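Local coordinates for protein dihydropyrimidinase (Brevibacillus agri, PDB 3SFW) that hydrolyses the cyclic amide bond of dihydropyrimidines, probably at a two-zinc centre set in an amidohydrolase barrel, at residues 49-54 and 363-368; 53-58 and 371-376; 87-92 and 116-121; 177-182 and 234-239; 260-265 and 309-314. All coordinates share one frame; numbering follows the deposited sequence.

Interaction 1 (49-54 and 363-368); sequences YLLPGG and QFVDIT
Val365 faces the end of strand 49-52 with both of its methyls, and Leu51 and Pro52 take them up. With CG1 anti to the backbone N (chi1 173°), this methyl lies 3.6 Å from Pro52 CG and equally near Pro52 CD; the two side chains cross at about a right angle. The other methyl, Val365 CG2, turns to Leu51 CD2 at 4.1 Å. Leu51 has a second partner for its other branch: CD1 comes in the plane of the Phe364 ring, at its edge, 3.8 Å from CE2. Polar atoms meet through water. One water donates to Pro52 O (2.9 Å) and to Thr368 OG1 (3.1 Å), while that hydroxyl in turn donates a hydrogen bond to Phe364 O at 2.8 Å. Phe364 O is thus gripped twice, by Thr368 N and Thr368 OG1, from opposite faces of its carbonyl plane. Further along, Gly54 CA passes close to Thr368 O. Strand 49-59 runs here between strand 9-11, parallel to it, and strand 393-403, antiparallel, with Leu51 also touching Val11; behind Phe364 stands helix 345-354, through Met346 and Leu349, so this part of helix 361-376 touches both that helix and the strand.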
# COMPACT_ATOMS: atom_id res chain seq x y z
N TYR A 49 31.89 -24.37 -12.40
CA TYR A 49 31.65 -23.83 -11.08
C TYR A 49 31.62 -24.94 -9.99
O TYR A 49 31.12 -26.04 -10.23
CB TYR A 49 30.28 -23.15 -11.03
CG TYR A 49 30.19 -21.87 -11.82
CD1 TYR A 49 31.14 -20.86 -11.64
CD2 TYR A 49 29.16 -21.68 -12.75
CE1 TYR A 49 31.04 -19.68 -12.38
CE2 TYR A 49 29.05 -20.51 -13.48
CZ TYR A 49 30.03 -19.55 -13.34
OH TYR A 49 29.88 -18.37 -14.04
N LEU A 50 32.17 -24.64 -8.81
CA LEU A 50 31.92 -25.44 -7.61
C LEU A 50 30.81 -24.71 -6.85
O LEU A 50 31.03 -23.59 -6.36
CB LEU A 50 33.16 -25.50 -6.71
CG LEU A 50 34.35 -26.34 -7.14
CD1 LEU A 50 34.87 -25.93 -8.43
CD2 LEU A 50 35.48 -26.41 -6.09
N LEU A 51 29.66 -25.36 -6.72
CA LEU A 51 28.50 -24.78 -6.00
C LEU A 51 28.28 -25.53 -4.71
O LEU A 51 28.48 -26.74 -4.68
CB LEU A 51 27.24 -24.93 -6.85
CG LEU A 51 27.35 -24.34 -8.27
CD1 LEU A 51 26.07 -24.61 -9.07
CD2 LEU A 51 27.61 -22.84 -8.18
N PRO A 52 27.83 -24.84 -3.64
CA PRO A 52 27.31 -25.61 -2.51
C PRO A 52 26.13 -26.46 -2.98
O PRO A 52 25.30 -25.98 -3.77
CB PRO A 52 26.82 -24.52 -1.51
CG PRO A 52 27.58 -23.25 -1.94
CD PRO A 52 27.63 -23.39 -3.47
N GLY A 53 26.05 -27.70 -2.52
CA GLY A 53 24.97 -28.57 -3.01
C GLY A 53 23.66 -27.90 -2.73
O GLY A 53 23.47 -27.34 -1.65
N GLY A 54 22.72 -27.98 -3.67
CA GLY A 54 21.37 -27.46 -3.40
C GLY A 54 20.75 -28.13 -2.19
O GLY A 54 21.02 -29.26 -1.91
N GLN A 363 23.13 -14.83 -5.78
CA GLN A 363 21.75 -15.01 -5.31
C GLN A 363 21.22 -16.42 -5.57
O GLN A 363 20.52 -16.96 -4.72
CB GLN A 363 20.78 -13.98 -5.89
CG GLN A 363 21.05 -12.55 -5.37
CD GLN A 363 20.04 -11.56 -5.97
OE1 GLN A 363 19.76 -11.61 -7.17
NE2 GLN A 363 19.44 -10.72 -5.11
N PHE A 364 21.53 -16.98 -6.74
CA PHE A 364 21.13 -18.36 -7.11
C PHE A 364 21.62 -19.33 -6.02
O PHE A 364 20.87 -20.15 -5.54
CB PHE A 364 21.72 -18.72 -8.50
CG PHE A 364 21.78 -20.20 -8.79
CD1 PHE A 364 20.64 -20.86 -9.23
CD2 PHE A 364 22.96 -20.91 -8.64
CE1 PHE A 364 20.67 -22.24 -9.53
CE2 PHE A 364 23.03 -22.27 -9.00
CZ PHE A 364 21.85 -22.94 -9.41
N VAL A 365 22.87 -19.18 -5.56
CA VAL A 365 23.32 -20.05 -4.47
C VAL A 365 22.55 -19.79 -3.18
O VAL A 365 22.22 -20.74 -2.43
CB VAL A 365 24.85 -19.90 -4.23
CG1 VAL A 365 25.24 -20.71 -2.93
CG2 VAL A 365 25.63 -20.41 -5.49
N ASP A 366 22.31 -18.52 -2.88
CA ASP A 366 21.64 -18.18 -1.62
C ASP A 366 20.25 -18.80 -1.58
O ASP A 366 19.87 -19.43 -0.60
CB ASP A 366 21.55 -16.64 -1.48
CG ASP A 366 21.48 -16.18 -0.03
OD1 ASP A 366 21.89 -16.92 0.90
OD2 ASP A 366 20.99 -15.06 0.19
N ILE A 367 19.53 -18.71 -2.70
CA ILE A 367 18.13 -19.13 -2.73
C ILE A 367 17.99 -20.62 -2.82
O ILE A 367 16.97 -21.17 -2.39
CB ILE A 367 17.54 -18.47 -3.97
CG1 ILE A 367 17.38 -16.96 -3.71
CG2 ILE A 367 16.38 -19.20 -4.50
CD1 ILE A 367 17.55 -16.54 -2.31
N THR A 368 18.97 -21.30 -3.41
CA THR A 368 18.88 -22.76 -3.58
C THR A 368 19.57 -23.56 -2.48
O THR A 368 19.34 -24.75 -2.36
CB THR A 368 19.44 -23.22 -4.92
OG1 THR A 368 20.84 -22.93 -4.95
CG2 THR A 368 18.68 -22.53 -6.13
O HOH W 1 23.80 -23.68 -4.61

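Interaction 2 (53-58 and 371-376); sequences GGIDPH and KVAKLF. With ZN (zinc ion), chain F.
Ile55 and Val372 press their methyls together tightly, Ile55 CG2 lying 3.5 Å from Val372 CG1, closer than carbon atoms usually come. The two side chains slide past each other in opposite directions, and Val372 CG1, anti to the backbone N (chi1 177°), is put where it also reaches Pro57 CD at 3.7 Å. The far end of Ile55 goes another way: chi2 of 173° extends CD1 to Ala373 CB, 3.7 Å off. One turn further along the helix, Phe376 brings CE2 to within 3.5 Å of Pro57 CB, the ring standing oblique to it. Ile55 and Pro57 thus offer one apolar side of the strand to the helix, while Asp56 between them points away. Asp56 makes an Asx turn: its OD1 accepts from His58 N at 3.0 Å, met from above the carboxylate plane, and OD2 is hydrogen-bonded to Ser314 OG. This tie helps fix the backbone just where the strand hands on to the metal site, and His58 NE2 binds a zinc ion at 2.1 Å. His60, the carboxylated Lys150 and Asp315 complete the ligands of that ion. On the helix side, Val372 and Leu375 also touch Thr311, Leu375 touches Tyr260, and Phe376 meets the ring of Tyr236 edge-to-face, so the helix leans on several strands at once. His58 and His60 form the His-X-His pair at the end of a barrel strand that is a signature of the amidohydrolase superfamily.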
# COMPACT_ATOMS: atom_id res chain seq x y z
N GLY A 53 26.05 -27.70 -2.52
CA GLY A 53 24.97 -28.57 -3.01
C GLY A 53 23.66 -27.90 -2.73
O GLY A 53 23.47 -27.34 -1.65
N GLY A 54 22.72 -27.98 -3.67
CA GLY A 54 21.37 -27.46 -3.40
C GLY A 54 20.75 -28.13 -2.19
O GLY A 54 21.02 -29.26 -1.91
N ILE A 55 19.93 -27.38 -1.43
CA ILE A 55 19.17 -27.98 -0.31
C ILE A 55 17.73 -27.70 -0.63
O ILE A 55 17.36 -26.54 -0.84
CB ILE A 55 19.53 -27.31 1.03
CG1 ILE A 55 21.04 -27.47 1.31
CG2 ILE A 55 18.66 -27.92 2.18
CD1 ILE A 55 21.49 -26.67 2.54
N ASP A 56 16.95 -28.76 -0.87
CA ASP A 56 15.56 -28.61 -1.24
C ASP A 56 14.68 -28.77 -0.02
O ASP A 56 14.60 -29.84 0.54
CB ASP A 56 15.16 -29.70 -2.25
CG ASP A 56 13.77 -29.47 -2.87
OD1 ASP A 56 12.96 -28.70 -2.33
OD2 ASP A 56 13.49 -30.09 -3.93
N PRO A 57 14.11 -27.66 0.49
CA PRO A 57 13.37 -27.74 1.73
C PRO A 57 11.93 -28.24 1.53
O PRO A 57 11.11 -28.09 2.45
CB PRO A 57 13.28 -26.28 2.19
CG PRO A 57 13.28 -25.47 0.87
CD PRO A 57 14.28 -26.27 0.01
N HIS A 58 11.59 -28.71 0.34
CA HIS A 58 10.18 -28.98 0.07
C HIS A 58 9.97 -30.25 -0.75
O HIS A 58 9.82 -30.20 -1.97
CB HIS A 58 9.51 -27.75 -0.58
CG HIS A 58 8.01 -27.80 -0.55
ND1 HIS A 58 7.24 -26.65 -0.51
CD2 HIS A 58 7.14 -28.84 -0.48
CE1 HIS A 58 5.96 -26.99 -0.44
NE2 HIS A 58 5.88 -28.31 -0.42
N LYS A 371 20.56 -19.82 2.07
CA LYS A 371 19.44 -19.25 2.86
C LYS A 371 18.48 -20.38 3.35
O LYS A 371 17.82 -20.27 4.40
CB LYS A 371 18.69 -18.16 2.05
CG LYS A 371 17.82 -17.23 2.91
CD LYS A 371 18.65 -16.57 4.06
CE LYS A 371 19.88 -15.79 3.65
NZ LYS A 371 19.57 -14.79 2.57
N VAL A 372 18.41 -21.45 2.58
CA VAL A 372 17.61 -22.60 2.99
C VAL A 372 18.27 -23.24 4.24
O VAL A 372 17.59 -23.48 5.23
CB VAL A 372 17.62 -23.69 1.88
CG1 VAL A 372 16.84 -24.95 2.37
CG2 VAL A 372 17.00 -23.15 0.54
N ALA A 373 19.60 -23.41 4.24
CA ALA A 373 20.25 -23.99 5.44
C ALA A 373 20.02 -23.10 6.66
O ALA A 373 19.79 -23.58 7.76
CB ALA A 373 21.79 -24.16 5.20
N LYS A 374 20.10 -21.80 6.46
CA LYS A 374 19.98 -20.87 7.56
C LYS A 374 18.54 -20.86 8.18
O LYS A 374 18.36 -20.96 9.40
CB LYS A 374 20.38 -19.48 7.06
CG LYS A 374 21.92 -19.37 6.90
CD LYS A 374 22.29 -18.10 6.18
CE LYS A 374 23.83 -17.91 6.23
NZ LYS A 374 24.07 -16.57 5.63
N LEU A 375 17.52 -20.85 7.32
CA LEU A 375 16.15 -20.80 7.82
C LEU A 375 15.76 -22.13 8.46
O LEU A 375 14.88 -22.16 9.29
CB LEU A 375 15.16 -20.50 6.67
CG LEU A 375 15.23 -19.02 6.24
CD1 LEU A 375 14.39 -18.76 4.93
CD2 LEU A 375 14.73 -18.15 7.41
N PHE A 376 16.38 -23.22 8.00
CA PHE A 376 16.01 -24.57 8.48
C PHE A 376 17.04 -25.20 9.42
O PHE A 376 16.93 -26.36 9.79
CB PHE A 376 15.70 -25.47 7.27
CG PHE A 376 14.39 -25.10 6.62
CD1 PHE A 376 13.20 -25.34 7.30
CD2 PHE A 376 14.36 -24.34 5.44
CE1 PHE A 376 11.96 -24.92 6.76
CE2 PHE A 376 13.13 -23.97 4.86
CZ PHE A 376 11.94 -24.18 5.56
ZN ZN F . 4.14 -29.55 -0.57

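Interaction 3 (87-92 and 116-121); sequences TSIVDF and AVIDYG
Ile89 and Tyr120 are paired on neighbouring parallel strands, and the backbone around them is well supplied with partners. Ile89 N donates to Asp119 O at 3.1 Å, and Ile89 O accepts from Gly121 N at 2.8 Å. Next along, Asp91 N reaches Gly121 O at 3.0 Å. At the start of the pairing, the bond from Asp119 N to Thr87 O is weak, at 3.3 Å. Ile89 O is approached a second time by the CA of Tyr120, and Asp119 O by the CA of Ser88. Strands 86-93 and 119-124, with helix 101-112 between them, form a beta-alpha-beta unit, as expected in a TIM-barrel-like amidohydrolase. On its other edge the first strand is paired with strand 49-59, so Thr87 N and Val90 N bond to Gly54 O and Asp56 O. Between the strands, Ile89 CG1, set between its own backbone N and carbonyl carbon (chi1 60°), meets Tyr120 CB at 3.7 Å, and the two side chains are inclined to each other. Ile118 crosses Ile89 at about a right angle, CD1 against CG2 at 4.2 Å, and its CB lies close over Thr87 O. Both buried carboxylates are satisfied from outside the pair. Asp119 has salt bridges to Lys382 through OD2 and to Arg433 through OD1, which also takes the backbone N-H of Arg451. Asp91 OD2 is hydrogen-bonded to Thr59 OG1 and Leu61 N, and its OD1 to Trp108 NE1.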
# COMPACT_ATOMS: atom_id res chain seq x y z
N THR A 87 21.96 -31.84 -2.76
CA THR A 87 22.63 -32.74 -1.86
C THR A 87 21.94 -32.98 -0.48
O THR A 87 22.38 -33.85 0.30
CB THR A 87 24.12 -32.33 -1.64
OG1 THR A 87 24.15 -30.96 -1.24
CG2 THR A 87 24.92 -32.47 -2.93
N SER A 88 20.93 -32.15 -0.14
CA SER A 88 20.15 -32.37 1.08
C SER A 88 18.71 -32.05 0.77
O SER A 88 18.43 -31.16 -0.07
CB SER A 88 20.63 -31.39 2.18
OG SER A 88 21.83 -31.89 2.70
N ILE A 89 17.79 -32.76 1.42
CA ILE A 89 16.38 -32.45 1.31
C ILE A 89 15.77 -32.33 2.69
O ILE A 89 16.32 -32.84 3.69
CB ILE A 89 15.57 -33.59 0.55
CG1 ILE A 89 15.68 -34.94 1.30
CG2 ILE A 89 16.07 -33.75 -0.90
CD1 ILE A 89 14.72 -35.98 0.75
N VAL A 90 14.61 -31.66 2.75
CA VAL A 90 13.87 -31.65 4.00
C VAL A 90 12.45 -32.00 3.62
O VAL A 90 11.79 -31.28 2.82
CB VAL A 90 13.93 -30.28 4.74
CG1 VAL A 90 13.42 -30.48 6.20
CG2 VAL A 90 15.41 -29.73 4.76
N ASP A 91 12.04 -33.18 4.08
CA ASP A 91 10.79 -33.80 3.64
C ASP A 91 9.68 -33.62 4.69
O ASP A 91 9.95 -33.60 5.89
CB ASP A 91 11.08 -35.30 3.44
CG ASP A 91 10.00 -36.01 2.63
OD1 ASP A 91 9.05 -36.51 3.25
OD2 ASP A 91 10.14 -36.03 1.37
N PHE A 92 8.42 -33.51 4.24
CA PHE A 92 7.30 -33.38 5.16
C PHE A 92 6.79 -34.70 5.77
O PHE A 92 6.07 -35.48 5.11
CB PHE A 92 6.15 -32.62 4.46
CG PHE A 92 6.46 -31.17 4.22
CD1 PHE A 92 6.98 -30.74 3.00
CD2 PHE A 92 6.22 -30.25 5.20
CE1 PHE A 92 7.27 -29.42 2.78
CE2 PHE A 92 6.54 -28.91 5.00
CZ PHE A 92 7.09 -28.50 3.78
N ALA A 116 17.96 -43.51 1.50
CA ALA A 116 18.44 -42.18 0.99
C ALA A 116 19.93 -42.19 0.59
O ALA A 116 20.75 -42.87 1.27
CB ALA A 116 18.20 -41.09 2.12
N VAL A 117 20.25 -41.56 -0.55
CA VAL A 117 21.62 -41.54 -1.06
C VAL A 117 22.29 -40.22 -0.74
O VAL A 117 23.50 -40.10 -0.86
CB VAL A 117 21.69 -41.81 -2.57
CG1 VAL A 117 20.91 -43.12 -2.91
CG2 VAL A 117 21.13 -40.64 -3.39
N ILE A 118 21.49 -39.26 -0.27
CA ILE A 118 22.03 -38.00 0.25
C ILE A 118 21.27 -37.63 1.50
O ILE A 118 20.36 -38.34 1.95
CB ILE A 118 21.94 -36.85 -0.79
CG1 ILE A 118 20.60 -36.87 -1.50
CG2 ILE A 118 22.98 -37.01 -1.89
CD1 ILE A 118 19.67 -35.87 -1.15
N ASP A 119 21.71 -36.54 2.16
CA ASP A 119 21.26 -36.27 3.51
C ASP A 119 19.85 -35.69 3.54
O ASP A 119 19.39 -35.10 2.55
CB ASP A 119 22.22 -35.33 4.22
CG ASP A 119 23.53 -36.02 4.56
OD1 ASP A 119 23.66 -37.22 4.19
OD2 ASP A 119 24.42 -35.40 5.18
N TYR A 120 19.16 -35.85 4.68
CA TYR A 120 17.73 -35.47 4.74
C TYR A 120 17.38 -35.00 6.14
O TYR A 120 17.83 -35.59 7.15
CB TYR A 120 16.81 -36.64 4.34
CG TYR A 120 17.05 -37.92 5.13
CD1 TYR A 120 18.10 -38.81 4.78
CD2 TYR A 120 16.22 -38.25 6.24
CE1 TYR A 120 18.40 -39.95 5.58
CE2 TYR A 120 16.50 -39.38 7.02
CZ TYR A 120 17.55 -40.24 6.67
OH TYR A 120 17.80 -41.35 7.47
N GLY A 121 16.46 -34.04 6.20
CA GLY A 121 15.83 -33.74 7.45
C GLY A 121 14.35 -33.92 7.27
O GLY A 121 13.88 -34.25 6.14

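Interaction 4 (177-182 and 234-239); sequences GALVQV and QLYVVH. With ZN (zinc ion), chain D.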
# COMPACT_ATOMS: atom_id res chain seq x y z
N GLY A 177 11.36 -22.15 19.65
CA GLY A 177 12.31 -21.84 18.60
C GLY A 177 12.08 -22.65 17.31
O GLY A 177 13.03 -23.09 16.67
N ALA A 178 10.81 -22.85 16.95
CA ALA A 178 10.51 -23.50 15.68
C ALA A 178 10.03 -22.47 14.67
O ALA A 178 9.37 -21.49 15.04
CB ALA A 178 9.42 -24.61 15.84
N LEU A 179 10.23 -22.81 13.40
CA LEU A 179 9.68 -22.01 12.28
C LEU A 179 8.36 -22.70 11.86
O LEU A 179 8.31 -23.94 11.80
CB LEU A 179 10.68 -22.11 11.11
CG LEU A 179 10.28 -21.38 9.80
CD1 LEU A 179 10.14 -19.90 10.05
CD2 LEU A 179 11.38 -21.67 8.81
N VAL A 180 7.29 -21.92 11.67
CA VAL A 180 6.00 -22.47 11.22
C VAL A 180 5.92 -22.22 9.71
O VAL A 180 6.03 -21.09 9.27
CB VAL A 180 4.81 -21.83 11.94
CG1 VAL A 180 3.48 -22.37 11.36
CG2 VAL A 180 4.86 -22.20 13.45
N GLN A 181 5.68 -23.30 8.96
CA GLN A 181 5.44 -23.27 7.53
C GLN A 181 3.94 -23.32 7.29
O GLN A 181 3.25 -24.08 7.96
CB GLN A 181 6.03 -24.50 6.92
CG GLN A 181 7.56 -24.51 6.94
CD GLN A 181 8.07 -25.89 6.68
OE1 GLN A 181 8.68 -26.17 5.61
NE2 GLN A 181 7.81 -26.76 7.58
N VAL A 182 3.44 -22.56 6.32
CA VAL A 182 2.06 -22.77 5.90
C VAL A 182 1.93 -23.09 4.43
O VAL A 182 2.51 -22.41 3.61
CB VAL A 182 1.19 -21.53 6.23
CG1 VAL A 182 -0.04 -21.52 5.46
CG2 VAL A 182 0.93 -21.46 7.75
N GLN A 234 7.54 -16.70 13.94
CA GLN A 234 8.23 -16.61 12.64
C GLN A 234 7.55 -17.57 11.65
O GLN A 234 7.18 -18.68 12.02
CB GLN A 234 9.72 -16.94 12.76
CG GLN A 234 10.04 -18.21 13.63
CD GLN A 234 10.36 -17.83 15.11
OE1 GLN A 234 10.64 -16.67 15.42
NE2 GLN A 234 10.26 -18.80 16.01
N LEU A 235 7.34 -17.10 10.41
CA LEU A 235 6.46 -17.78 9.46
C LEU A 235 7.23 -17.99 8.18
O LEU A 235 7.97 -17.11 7.75
CB LEU A 235 5.23 -16.89 9.14
CG LEU A 235 4.24 -17.52 8.12
CD1 LEU A 235 3.43 -18.66 8.85
CD2 LEU A 235 3.24 -16.43 7.68
N TYR A 236 7.04 -19.16 7.57
CA TYR A 236 7.61 -19.45 6.26
C TYR A 236 6.48 -19.91 5.34
O TYR A 236 5.84 -20.89 5.58
CB TYR A 236 8.68 -20.53 6.42
CG TYR A 236 9.36 -20.98 5.14
CD1 TYR A 236 8.74 -21.91 4.29
CD2 TYR A 236 10.70 -20.63 4.89
CE1 TYR A 236 9.43 -22.44 3.17
CE2 TYR A 236 11.39 -21.11 3.78
CZ TYR A 236 10.76 -22.00 2.92
OH TYR A 236 11.49 -22.61 1.92
N VAL A 237 6.17 -19.11 4.34
CA VAL A 237 5.08 -19.41 3.43
C VAL A 237 5.62 -20.27 2.30
O VAL A 237 6.45 -19.80 1.49
CB VAL A 237 4.46 -18.12 2.84
CG1 VAL A 237 3.18 -18.50 1.99
CG2 VAL A 237 4.10 -17.10 3.97
N VAL A 238 5.15 -21.52 2.17
CA VAL A 238 5.73 -22.41 1.14
C VAL A 238 5.02 -22.10 -0.19
O VAL A 238 3.96 -21.47 -0.20
CB VAL A 238 5.54 -23.94 1.45
CG1 VAL A 238 6.11 -24.30 2.84
CG2 VAL A 238 4.04 -24.33 1.40
N HIS A 239 5.67 -22.47 -1.29
CA HIS A 239 5.14 -22.28 -2.65
C HIS A 239 4.27 -21.03 -2.80
O HIS A 239 3.10 -21.14 -3.16
CB HIS A 239 4.41 -23.56 -3.21
CG HIS A 239 3.37 -24.18 -2.29
ND1 HIS A 239 2.36 -23.45 -1.68
CD2 HIS A 239 3.11 -25.49 -2.01
CE1 HIS A 239 1.57 -24.28 -1.01
NE2 HIS A 239 2.00 -25.52 -1.21
ZN ZN D . 1.42 -27.47 -0.39
O HOH W 2 7.15 -19.63 14.67
O HOH W 3 0.73 -29.42 -0.05
O HOH W 4 0.58 -28.25 -2.31
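Tyr236 lies between Leu179 and Gln181 of the neighbouring parallel strand. Leu179 crosses it at a slant, CD2 lying 3.8 Å from Tyr236 CB, while Gln181 runs alongside it, pointing the same way, with its CG 3.9 Å from ring atom CD1 and the amide plane turned 68° from the ring plane. On the reverse of the sheet Val182 CG2 meets Leu235 CD1 at 3.9 Å. At the start of the pair Gln234, whose chi2 of -95° turns CD aside from an extended chain, donates from NE2 to Ala178 O; this bond is nearly straight (3.0 Å, 173°) and comes from above the carbonyl plane. A water that donates to the same oxygen accepts from Gln234 N. Four backbone bonds join the strands in a ladder, from Val180 N to Gln234 O through to Val238 N to Val182 O. At the far end Val238 CG2 rests 3.4 Å above the centre of the His239 ring, while its CG1 lies in the plane of the Tyr236 ring, at the edge. His239 NE2 binds a zinc ion at 2.2 Å, together with His183, the carboxylated Lys150 and two waters. Metal-binding histidines just beyond the ends of parallel strands are characteristic of the amidohydrolase barrel.

Interaction 5 (260-265 and 309-314); sequences YGETCP and LQTVGS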
# COMPACT_ATOMS: atom_id res chain seq x y z
N TYR A 260 8.93 -15.13 6.01
CA TYR A 260 9.79 -15.56 4.90
C TYR A 260 8.94 -16.26 3.87
O TYR A 260 7.87 -16.75 4.20
CB TYR A 260 10.84 -16.59 5.41
CG TYR A 260 11.60 -16.01 6.58
CD1 TYR A 260 11.22 -16.32 7.89
CD2 TYR A 260 12.56 -15.03 6.39
CE1 TYR A 260 11.82 -15.71 8.98
CE2 TYR A 260 13.21 -14.45 7.49
CZ TYR A 260 12.82 -14.82 8.78
OH TYR A 260 13.44 -14.26 9.88
N GLY A 261 9.41 -16.28 2.62
CA GLY A 261 8.67 -16.94 1.53
C GLY A 261 9.54 -17.76 0.60
O GLY A 261 10.70 -17.42 0.32
N GLU A 262 8.93 -18.84 0.10
CA GLU A 262 9.55 -19.77 -0.82
C GLU A 262 8.78 -19.69 -2.14
O GLU A 262 7.56 -19.54 -2.13
CB GLU A 262 9.29 -21.17 -0.25
CG GLU A 262 9.81 -22.34 -1.08
CD GLU A 262 9.28 -23.65 -0.45
OE1 GLU A 262 8.15 -24.08 -0.83
OE2 GLU A 262 9.96 -24.17 0.46
N THR A 263 9.47 -19.88 -3.28
CA THR A 263 8.69 -20.24 -4.49
C THR A 263 9.31 -21.48 -5.14
O THR A 263 10.18 -22.12 -4.52
CB THR A 263 8.49 -19.04 -5.44
OG1 THR A 263 7.48 -19.37 -6.43
CG2 THR A 263 9.84 -18.66 -6.10
N CYS A 264 8.78 -21.90 -6.29
CA CYS A 264 9.13 -23.19 -6.85
C CYS A 264 9.30 -23.00 -8.35
O CYS A 264 8.65 -22.10 -8.93
CB CYS A 264 8.00 -24.21 -6.62
SG CYS A 264 7.47 -24.39 -4.87
N PRO A 265 10.09 -23.88 -9.01
CA PRO A 265 10.36 -23.66 -10.43
C PRO A 265 9.08 -23.64 -11.26
O PRO A 265 9.00 -22.89 -12.23
CB PRO A 265 11.20 -24.88 -10.81
CG PRO A 265 11.87 -25.32 -9.52
CD PRO A 265 10.86 -25.00 -8.44
N LEU A 309 11.13 -12.81 -1.40
CA LEU A 309 11.15 -14.29 -1.25
C LEU A 309 12.59 -14.72 -1.10
O LEU A 309 13.50 -14.08 -1.71
CB LEU A 309 10.61 -14.96 -2.53
CG LEU A 309 9.12 -14.59 -2.76
CD1 LEU A 309 8.71 -15.26 -4.08
CD2 LEU A 309 8.19 -15.09 -1.59
N GLN A 310 12.84 -15.70 -0.22
CA GLN A 310 14.25 -16.03 0.17
C GLN A 310 14.75 -17.39 -0.35
O GLN A 310 15.96 -17.64 -0.37
CB GLN A 310 14.44 -15.97 1.69
CG GLN A 310 14.25 -14.56 2.29
CD GLN A 310 12.77 -14.14 2.32
OE1 GLN A 310 12.41 -13.00 1.97
NE2 GLN A 310 11.92 -15.07 2.68
N THR A 311 13.84 -18.28 -0.76
CA THR A 311 14.24 -19.68 -1.08
C THR A 311 13.45 -20.22 -2.27
O THR A 311 12.35 -19.73 -2.62
CB THR A 311 13.96 -20.66 0.10
OG1 THR A 311 12.53 -20.65 0.36
CG2 THR A 311 14.74 -20.23 1.36
N VAL A 312 14.01 -21.27 -2.88
CA VAL A 312 13.25 -22.03 -3.90
C VAL A 312 13.28 -23.50 -3.52
O VAL A 312 14.36 -24.10 -3.34
CB VAL A 312 13.85 -21.86 -5.31
CG1 VAL A 312 13.09 -22.79 -6.32
CG2 VAL A 312 13.75 -20.41 -5.76
N GLY A 313 12.09 -24.07 -3.34
CA GLY A 313 11.97 -25.50 -3.11
C GLY A 313 11.23 -26.11 -4.30
O GLY A 313 10.70 -25.37 -5.13
N SER A 314 11.19 -27.43 -4.39
CA SER A 314 10.54 -28.07 -5.57
C SER A 314 9.04 -28.37 -5.33
O SER A 314 8.27 -28.34 -6.30
CB SER A 314 11.25 -29.39 -5.95
OG SER A 314 11.20 -30.29 -4.85
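Glu262 runs its side chain across Thr311 of the adjoining strand and on toward the metal site. Its CB lies 3.3 Å from Thr311 OG1. With CG anti to the backbone N (chi1 177°), that atom stays near the same hydroxyl and comes to 3.6 Å from Gly313 N. CD, carried on in an extended chain, is 4.1 Å from Gly313 N. At the tip the two oxygens divide their partners, all lying beyond these two segments: OE1 is hydrogen-bonded to His58 ND1 and to His239 N, OE2 to Tyr236 OH. Thr311 OG1 also bonds that tyrosine hydroxyl, which therefore links the two residues. The backbones are joined in parallel register by Thr263 N to Thr311 O and Gly313 N to Thr263 O, both at 3.0 Å. Gly261 O accepts Gln310 N at 2.8 Å and, weakly, Thr311 N. Leu309 CD2 lies 3.7 Å from Gly261 CA, close against a residue with no side chain. Pro265 CD meets Val312 CG1 at 3.8 Å as the chain leaves the sheet. The Glu262 side chain, about 7 Å from a zinc ion, is a second-shell group that probably helps set the rotation of the His58 ring, through OE1, an arrangement fitting the inner wall of a two-zinc amidohydrolase barrel.

Overall arrangement
Interactions 1 and 2, their centres about 10 Å apart, both join strand 49-59 to helix 361-376 and are tied by Thr368 O to Ile55 N (2.9 Å). Strand 86-93 of interaction 3 continues the sheet, with Asp56 O bonded to Val90 N at 2.9 Å. Interactions 4 and 5 share a second, parallel sheet, joined by Tyr236 OH to Glu262 OE2 at 2.6 Å. Between the two sheets, His58 ND1 to Glu262 OE1 (2.7 Å) connects interaction 2 with interaction 5. Helix 361-376 meets interaction 5 through Ile367 O to Val312 N (3.0 Å). The zinc ion on His58 of interaction 2 and the zinc ion on His239 of interaction 4 lie 3.4 Å from each other, bridged by the carboxylated Lys150.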